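Local atomic coordinates of Alpha/beta hydrolase (Pseudomonas aeruginosa PAO1, PDB entry 4R1D), a protein that probably hydrolyses lipids as Tle4, a calcium-binding alpha/beta hydrolase effector of the H2 type VI secretion system, in complex with its inhibitor Tli4. Residues P55-T60 with T254-G259; M140-N145 with H535-N540. All blocks are in the same frame, centred on the assembly; numbering follows the deposited sequence.

In the fold
Interaction 1 packs two loops that leave neighbouring parallel strands, 48-54 and 250-255; interaction 2 sets the start of helix 141-155 against the turn 535-540, which follows strand 515-519 in the chain. Their centres are about 10 Å apart, and they meet at what looks like the active site. S256 OG lies 2.7 Å from H535 NE2, a probable hydrogen bond, and H535 in turn bonds to D497, consistent with a Ser-His-Asp triad. A second probable bond joins T254 O to Y539 OH at 2.9 Å, while Y144 OH pairs with the backbone N of G56. The calcium site of E152, D156, F202 and D203 lies elsewhere.

Interaction 1 of 2, residues P55-T60 with T254-G259; sequences PGIMGT and THSMGG
G56 presses its backbone against H255 and S256, and this is the close-packed part of the contact. G56 CA sits 3.1 Å from H255 O and 3.7 Å from S256 CB. Next to it, P55 O approaches G258 CA to 3.1 Å; that carbonyl finds its hydrogen bond outside the pair, in the hydroxyl of Y209. Glycines at 56 and 258 present bare backbone here, which lets two backbone segments meet almost without intervening side chains. Both segments also turn sharply: a type II turn runs from G56 to G59, and a type II' turn from H255 to G258 carries S256 at phi 58° and psi -134°. This strained turn conformation, with OG anti to its own backbone N, brings the S256 hydroxyl up to the loop 55-60. I57 N reaches OG in a weak hydrogen bond of 3.5 Å, nearly straight at 162°, although the stronger partner of OG is H535.

Buried P55, G56 and G258 thus make the tight half, whereas I57, whose side chain is partly exposed, marks the more open side. Its CG1 stands beside the backbone N and lies 3.2 Å from S256 OG, with CD1 at 3.3 Å from the same oxygen. CG1 also touches M257 CG at 3.7 Å, the two side chains crossing at about a right angle; M257 is modelled in two conformers, so that apolar contact is less certain.

T254-H-S-M-G258 resembles the G-x-S-x-G nucleophile elbow, with threonine in the first place: strand, tight turn with a strained serine, then helix 258-267. With the G-I-M-G loop beside it, where I57 N and M257 N would be expected to line an oxyanion hole, the arrangement is that of an alpha/beta hydrolase lipase.

Interaction 2 of 2, residues M140-N145 with H535-N540; sequences MRSAYN and HQESYN
A143 and Q536 offer their backbone carbonyls to one water that also receives the N-H of Y539, so three groups grip a single oxygen. The water donates to A143 O at 2.9 Å and to Q536 O at 2.9 Å, and accepts from Y539 N at 2.9 Å. It thereby ties the first turn of helix 141-155 to both ends of the bend made by Q536 to Y539, using main-chain atoms alone.

Beside this bridge A143, M140 and Q536 meet by van der Waals contact. The methyl of A143 lies at the middle of the contact: CB is 3.6 Å from Q536 O and 3.8 Å from Q536 OE1, and the same methyl also sits over the centre of the Y144 ring, 4.0 Å above its plane. Q536 folds toward the helix, for CG is anti to the backbone N but the chain bends at chi2 (69°), and its amide comes up to the M140 sulfur, the two side chains crossing obliquely. There M140 SD, near the end of an extended chain, comes within 3.9 Å of Q536 OE1, in the conformer given of two. The Y144 ring stands steeply to that amide, their planes 78° apart, and its hydroxyl serves G56 instead of Q536.

E537 curls back toward S142 on the more exposed side, yet its OE2 stays 3.9 Å from S142 OG and takes its hydrogen bond from Q303. The turn is also held by E534, whose two carboxylate oxygens accept the N-H groups of Q536 and E537.

The loop bearing H535 is thus joined to the helix through a water held by two carbonyls and one N-H, a link whose chemistry rests on the main chain and not on the side chains of A143, Q536 and Y539.

Interaction 1 of 2, residues P55-T60 with T254-G259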
# COMPACT_ATOMS: atom_id res chain seq x y z
N PRO A 55 -9.58 0.90 6.83
CA PRO A 55 -8.39 0.28 7.41
C PRO A 55 -7.19 1.22 7.38
O PRO A 55 -7.29 2.34 6.88
CB PRO A 55 -8.13 -0.91 6.49
CG PRO A 55 -8.64 -0.43 5.14
CD PRO A 55 -9.85 0.42 5.46
N GLY A 56 -6.07 0.76 7.91
CA GLY A 56 -4.91 1.61 8.03
C GLY A 56 -3.68 1.16 7.28
O GLY A 56 -3.76 0.63 6.16
N ILE A 57 -2.54 1.39 7.91
CA ILE A 57 -1.22 1.19 7.32
C ILE A 57 -1.08 -0.19 6.66
O ILE A 57 -1.21 -1.20 7.34
CB ILE A 57 -0.14 1.38 8.41
CG1 ILE A 57 -0.01 2.87 8.79
CG2 ILE A 57 1.20 0.81 7.96
CD1 ILE A 57 0.81 3.10 10.08
N MET A 58 -0.83 -0.22 5.35
CA MET A 58 -0.59 -1.49 4.64
C MET A 58 -1.72 -2.50 4.85
O MET A 58 -1.51 -3.71 4.72
CB MET A 58 0.74 -2.11 5.12
CG MET A 58 1.98 -1.35 4.68
SD MET A 58 3.55 -2.09 5.26
CE MET A 58 3.53 -1.59 7.00
N GLY A 59 -2.92 -2.02 5.15
CA GLY A 59 -3.97 -2.88 5.68
C GLY A 59 -4.88 -3.53 4.65
O GLY A 59 -5.66 -4.43 4.99
N THR A 60 -4.76 -3.10 3.40
CA THR A 60 -5.65 -3.54 2.33
C THR A 60 -4.89 -4.41 1.33
O THR A 60 -3.80 -4.06 0.91
CB THR A 60 -6.30 -2.33 1.59
OG1 THR A 60 -7.04 -1.53 2.53
CG2 THR A 60 -7.23 -2.78 0.44
N THR A 254 -12.47 4.35 11.53
CA THR A 254 -11.17 4.25 10.88
C THR A 254 -10.11 3.64 11.77
O THR A 254 -10.14 3.78 12.99
CB THR A 254 -10.67 5.64 10.40
OG1 THR A 254 -10.16 6.38 11.51
CG2 THR A 254 -11.80 6.43 9.75
N HIS A 255 -9.15 2.98 11.13
CA HIS A 255 -7.95 2.51 11.82
C HIS A 255 -6.71 3.20 11.27
O HIS A 255 -6.52 3.29 10.05
CB HIS A 255 -7.82 1.00 11.64
CG HIS A 255 -6.65 0.39 12.35
ND1 HIS A 255 -6.51 0.38 13.72
CD2 HIS A 255 -5.56 -0.24 11.86
CE1 HIS A 255 -5.39 -0.25 14.04
NE2 HIS A 255 -4.80 -0.64 12.93
N SER A 256 -5.87 3.71 12.16
CA SER A 256 -4.54 4.14 11.73
C SER A 256 -4.62 5.19 10.61
O SER A 256 -5.39 6.15 10.71
CB SER A 256 -3.76 2.90 11.26
OG SER A 256 -2.42 3.20 10.89
N MET A 257 -3.83 5.03 9.55
CA MET A 257 -3.81 6.03 8.48
C MET A 257 -5.15 6.17 7.77
O MET A 257 -5.38 7.14 7.03
CB MET A 257 -2.71 5.72 7.47
CG MET A 257 -1.35 6.20 7.93
SD MET A 257 -0.10 5.92 6.67
CE MET A 257 -1.12 6.03 5.18
N GLY A 258 -6.05 5.22 7.98
CA GLY A 258 -7.39 5.34 7.46
C GLY A 258 -8.06 6.61 7.98
O GLY A 258 -9.00 7.12 7.39
N GLY A 259 -7.56 7.12 9.10
CA GLY A 259 -8.07 8.36 9.65
C GLY A 259 -7.69 9.58 8.83
O GLY A 259 -8.39 10.59 8.82

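Interaction 2 of 2, residues M140-N145 with H535-N540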
# COMPACT_ATOMS: atom_id res chain seq x y z
N MET A 140 -6.64 -7.04 5.99
CA MET A 140 -5.97 -8.02 6.84
C MET A 140 -6.98 -8.68 7.79
O MET A 140 -7.66 -8.00 8.57
CB MET A 140 -4.84 -7.35 7.62
CG MET A 140 -3.93 -8.30 8.36
SD MET A 140 -2.57 -7.39 9.12
CE MET A 140 -1.64 -8.75 9.81
N ARG A 141 -7.07 -10.00 7.72
CA ARG A 141 -8.15 -10.69 8.42
C ARG A 141 -8.10 -10.58 9.94
O ARG A 141 -9.06 -10.13 10.57
CB ARG A 141 -8.24 -12.15 8.00
CG ARG A 141 -9.27 -12.88 8.83
CD ARG A 141 -9.91 -14.01 8.07
NE ARG A 141 -8.93 -14.88 7.44
CZ ARG A 141 -7.97 -15.53 8.08
NH1 ARG A 141 -7.82 -15.40 9.39
NH2 ARG A 141 -7.14 -16.31 7.40
N SER A 142 -6.99 -10.99 10.54
CA SER A 142 -6.88 -10.98 12.00
C SER A 142 -7.03 -9.58 12.59
O SER A 142 -7.62 -9.40 13.66
CB SER A 142 -5.53 -11.58 12.43
OG SER A 142 -4.46 -10.76 12.00
N ALA A 143 -6.49 -8.59 11.90
CA ALA A 143 -6.50 -7.22 12.42
C ALA A 143 -7.88 -6.57 12.38
O ALA A 143 -8.22 -5.78 13.28
CB ALA A 143 -5.50 -6.35 11.68
N TYR A 144 -8.67 -6.91 11.36
CA TYR A 144 -9.91 -6.19 11.08
C TYR A 144 -11.21 -6.98 11.06
O TYR A 144 -12.26 -6.43 11.39
CB TYR A 144 -9.77 -5.46 9.76
CG TYR A 144 -8.65 -4.45 9.77
CD1 TYR A 144 -8.51 -3.53 10.81
CD2 TYR A 144 -7.72 -4.43 8.75
CE1 TYR A 144 -7.46 -2.60 10.80
CE2 TYR A 144 -6.69 -3.51 8.72
CZ TYR A 144 -6.57 -2.60 9.75
OH TYR A 144 -5.53 -1.68 9.70
N ASN A 145 -11.18 -8.25 10.66
CA ASN A 145 -12.43 -9.01 10.59
C ASN A 145 -13.16 -9.16 11.95
O ASN A 145 -14.38 -9.01 12.01
CB ASN A 145 -12.24 -10.38 9.90
CG ASN A 145 -12.25 -10.28 8.36
OD1 ASN A 145 -12.62 -11.23 7.68
ND2 ASN A 145 -11.85 -9.13 7.83
N HIS A 535 -0.35 -1.11 17.94
CA HIS A 535 -1.00 -0.46 16.80
C HIS A 535 -1.79 -1.40 15.88
O HIS A 535 -2.97 -1.20 15.62
CB HIS A 535 0.04 0.30 15.97
CG HIS A 535 -0.53 1.14 14.87
ND1 HIS A 535 -1.08 2.38 15.10
CD2 HIS A 535 -0.62 0.92 13.54
CE1 HIS A 535 -1.50 2.89 13.96
NE2 HIS A 535 -1.23 2.03 12.99
N GLN A 536 -1.11 -2.42 15.37
CA GLN A 536 -1.66 -3.25 14.32
C GLN A 536 -2.90 -3.97 14.80
O GLN A 536 -3.86 -4.14 14.05
CB GLN A 536 -0.65 -4.29 13.88
CG GLN A 536 -1.19 -5.20 12.81
CD GLN A 536 -1.39 -4.46 11.51
OE1 GLN A 536 -2.50 -4.03 11.18
NE2 GLN A 536 -0.30 -4.29 10.77
N GLU A 537 -2.88 -4.37 16.07
CA GLU A 537 -3.95 -5.16 16.64
C GLU A 537 -4.88 -4.33 17.53
O GLU A 537 -5.64 -4.90 18.31
CB GLU A 537 -3.36 -6.30 17.48
CG GLU A 537 -2.50 -7.28 16.70
CD GLU A 537 -3.28 -8.03 15.65
OE1 GLU A 537 -4.45 -8.38 15.92
OE2 GLU A 537 -2.76 -8.26 14.54
N SER A 538 -4.83 -3.01 17.43
CA SER A 538 -5.57 -2.16 18.37
C SER A 538 -7.07 -2.49 18.46
O SER A 538 -7.66 -2.45 19.54
CB SER A 538 -5.34 -0.66 18.09
OG SER A 538 -5.86 -0.24 16.84
N TYR A 539 -7.70 -2.82 17.33
CA TYR A 539 -9.14 -3.04 17.33
C TYR A 539 -9.50 -4.39 17.92
O TYR A 539 -10.68 -4.73 18.03
CB TYR A 539 -9.75 -2.87 15.94
CG TYR A 539 -10.24 -1.46 15.69
CD1 TYR A 539 -11.11 -0.84 16.60
CD2 TYR A 539 -9.82 -0.74 14.58
CE1 TYR A 539 -11.56 0.44 16.38
CE2 TYR A 539 -10.26 0.56 14.36
CZ TYR A 539 -11.14 1.14 15.27
OH TYR A 539 -11.59 2.42 15.06
N ASN A 540 -8.49 -5.17 18.28
CA ASN A 540 -8.73 -6.40 19.05
C ASN A 540 -8.66 -6.19 20.57
O ASN A 540 -8.78 -7.15 21.34
CB ASN A 540 -7.79 -7.51 18.57
CG ASN A 540 -8.10 -7.95 17.16
OD1 ASN A 540 -7.21 -8.05 16.30
ND2 ASN A 540 -9.37 -8.21 16.90
O HOH W 1 -6.66 -3.80 14.75